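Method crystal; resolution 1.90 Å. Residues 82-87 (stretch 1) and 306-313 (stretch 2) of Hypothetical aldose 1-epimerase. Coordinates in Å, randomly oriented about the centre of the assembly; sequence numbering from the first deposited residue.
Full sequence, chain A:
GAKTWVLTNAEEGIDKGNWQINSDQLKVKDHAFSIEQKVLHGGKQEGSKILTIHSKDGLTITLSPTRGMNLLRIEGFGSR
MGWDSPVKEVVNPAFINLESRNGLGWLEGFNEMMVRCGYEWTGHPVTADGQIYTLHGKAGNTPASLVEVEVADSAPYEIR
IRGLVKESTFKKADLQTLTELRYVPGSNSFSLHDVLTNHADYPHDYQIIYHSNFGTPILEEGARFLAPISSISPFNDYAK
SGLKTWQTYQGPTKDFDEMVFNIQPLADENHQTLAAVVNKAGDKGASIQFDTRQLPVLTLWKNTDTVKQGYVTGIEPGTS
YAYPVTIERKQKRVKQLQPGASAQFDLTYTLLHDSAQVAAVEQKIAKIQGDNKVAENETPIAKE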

# COMPACT_ATOMS: atom_id res chain seq x y z
N GLY A 82 -9.46 18.35 -20.06
CA GLY A 82 -9.19 18.03 -18.67
C GLY A 82 -10.18 18.71 -17.78
O GLY A 82 -11.11 19.43 -18.26
N TRP A 83 -9.97 18.52 -16.49
CA TRP A 83 -10.88 19.06 -15.46
C TRP A 83 -10.14 19.24 -14.15
O TRP A 83 -9.02 18.78 -14.00
N ASP A 84 -10.79 19.95 -13.23
CA ASP A 84 -10.20 20.28 -11.94
C ASP A 84 -10.89 19.48 -10.86
O ASP A 84 -12.02 19.76 -10.48
N SER A 85 -10.22 18.42 -10.45
CA SER A 85 -10.69 17.52 -9.40
C SER A 85 -10.26 18.06 -8.04
O SER A 85 -9.25 18.78 -7.95
N PRO A 86 -10.99 17.69 -6.96
CA PRO A 86 -10.45 17.96 -5.63
C PRO A 86 -9.12 17.26 -5.34
O PRO A 86 -8.42 17.68 -4.42
N VAL A 87 -8.82 16.16 -6.02
CA VAL A 87 -7.57 15.41 -5.87
C VAL A 87 -6.54 16.15 -6.79
O VAL A 87 -6.60 16.05 -8.03
N THR A 306 -21.03 21.38 -8.84
CA THR A 306 -20.34 22.64 -8.64
C THR A 306 -18.90 22.48 -9.16
O THR A 306 -18.37 21.35 -9.31
N VAL A 307 -18.24 23.61 -9.42
CA VAL A 307 -16.89 23.56 -9.93
C VAL A 307 -15.94 22.88 -8.93
O VAL A 307 -15.11 22.07 -9.31
N LYS A 308 -16.12 23.12 -7.64
CA LYS A 308 -15.27 22.44 -6.64
C LYS A 308 -15.61 20.97 -6.49
O LYS A 308 -14.70 20.13 -6.35
N GLN A 309 -16.89 20.63 -6.54
CA GLN A 309 -17.29 19.23 -6.43
C GLN A 309 -16.86 18.42 -7.64
O GLN A 309 -16.48 17.27 -7.50
N GLY A 310 -16.94 19.03 -8.82
CA GLY A 310 -16.63 18.35 -10.09
C GLY A 310 -17.62 18.81 -11.15
O GLY A 310 -18.81 18.55 -11.04
N TYR A 311 -17.13 19.64 -12.07
CA TYR A 311 -17.93 20.10 -13.23
C TYR A 311 -17.21 19.51 -14.44
O TYR A 311 -16.20 20.03 -14.91
N VAL A 312 -17.71 18.37 -14.90
CA VAL A 312 -17.01 17.59 -15.88
C VAL A 312 -17.97 16.63 -16.59
O VAL A 312 -19.01 16.25 -16.04
N THR A 313 -17.62 16.27 -17.82
CA THR A 313 -18.34 15.25 -18.53
C THR A 313 -17.38 14.19 -19.02
O THR A 313 -16.24 14.47 -19.43

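Residues 82-87 lie against residues 306-313 through a small contact that buries 263 Å², combines one apolar side-chain pair with water-bridged backbone groups, and includes no direct hydrogen bond between the two segments. Gly82 makes no contact, and packing begins at Trp83, whose CA-to-CB bond points toward the other stretch. With chi1 at 64° (p) and chi2 at -67°, its indole offers one face to Val312, which also points inward and adopts the p rotamer. Val312 CG2 lies 3.6 Å from Trp83 CG and 3.9 Å from the centroid of the five-membered ring, 25° off the normal, a CH-pi contact. Farther along the indole, Trp83 CZ3 comes within 4.4 Å of Gly310 CA; an ideal CB on this glycine would lie 3.9 Å from the same ring atom.

Asp84 (m) is directed sideways and contributes through its backbone. Water 1 donates to Asp84 O (2.9 Å) and Val307 O (2.7 Å) and accepts from Tyr311 N (2.9 Å), while water 2 links Asp84 O (2.7 Å) to Lys308 O (2.9 Å). Ser85 (t) points away, and its OG instead accepts from Val87 N at 3.1 Å. Pro86, set sideways, rests its CD against backbone carbonyls, 3.9 Å from Lys308 O and 4.2 Å from Gln309 O; the CA-to-CB bonds of Lys308 and Gln309 point away. Val87 is out of reach.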

# COMPACT_ATOMS: atom_id res chain seq x y z
CB TRP A 83 -12.08 18.13 -15.28
CG TRP A 83 -11.75 16.72 -14.74
CD1 TRP A 83 -11.06 15.75 -15.37
CD2 TRP A 83 -12.20 16.16 -13.49
NE1 TRP A 83 -11.00 14.62 -14.57
CE2 TRP A 83 -11.69 14.86 -13.41
CE3 TRP A 83 -12.97 16.67 -12.41
CZ2 TRP A 83 -11.92 14.01 -12.29
CZ3 TRP A 83 -13.19 15.85 -11.30
CH2 TRP A 83 -12.67 14.53 -11.25
CB ASP A 84 -10.35 21.77 -11.69
CG ASP A 84 -9.78 22.59 -12.83
OD1 ASP A 84 -8.61 22.35 -13.18
OD2 ASP A 84 -10.53 23.40 -13.42
CB SER A 85 -10.08 16.17 -9.64
OG SER A 85 -10.30 15.25 -8.61
CB PRO A 86 -11.55 17.44 -4.69
CG PRO A 86 -12.32 16.41 -5.51
CD PRO A 86 -12.33 17.05 -6.87
CB VAL A 87 -7.71 13.94 -6.30
CG1 VAL A 87 -6.35 13.21 -6.20
CG2 VAL A 87 -8.81 13.22 -5.50
CB THR A 306 -20.30 23.10 -7.14
OG1 THR A 306 -19.29 22.35 -6.45
CG2 THR A 306 -21.65 22.96 -6.42
CB VAL A 307 -16.36 24.93 -10.41
CG1 VAL A 307 -14.91 24.80 -10.85
CG2 VAL A 307 -17.22 25.50 -11.63
CB LYS A 308 -15.30 23.16 -5.27
CG LYS A 308 -14.59 24.51 -5.32
CD LYS A 308 -14.51 25.22 -3.96
CE LYS A 308 -13.91 26.65 -4.15
NZ LYS A 308 -14.22 27.63 -3.06
CB GLN A 309 -18.79 19.09 -6.25
CG GLN A 309 -19.29 17.66 -6.01
CD GLN A 309 -19.05 17.13 -4.58
OE1 GLN A 309 -18.40 17.79 -3.76
NE2 GLN A 309 -19.56 15.94 -4.30
CB TYR A 311 -18.01 21.62 -13.27
CG TYR A 311 -18.93 22.12 -14.38
CD1 TYR A 311 -20.30 21.84 -14.35
CD2 TYR A 311 -18.43 22.82 -15.47
CE1 TYR A 311 -21.16 22.30 -15.36
CE2 TYR A 311 -19.29 23.30 -16.51
CZ TYR A 311 -20.65 23.01 -16.45
OH TYR A 311 -21.51 23.42 -17.44
CB VAL A 312 -15.84 16.78 -15.16
CG1 VAL A 312 -16.39 15.95 -14.02
CG2 VAL A 312 -15.01 15.96 -16.14
CB THR A 313 -19.18 15.83 -19.74
OG1 THR A 313 -19.99 14.79 -20.33
CG2 THR A 313 -18.28 16.42 -20.80
O HOH W 1 -14.50 20.81 -11.60
O HOH W 2 -12.37 20.56 -7.97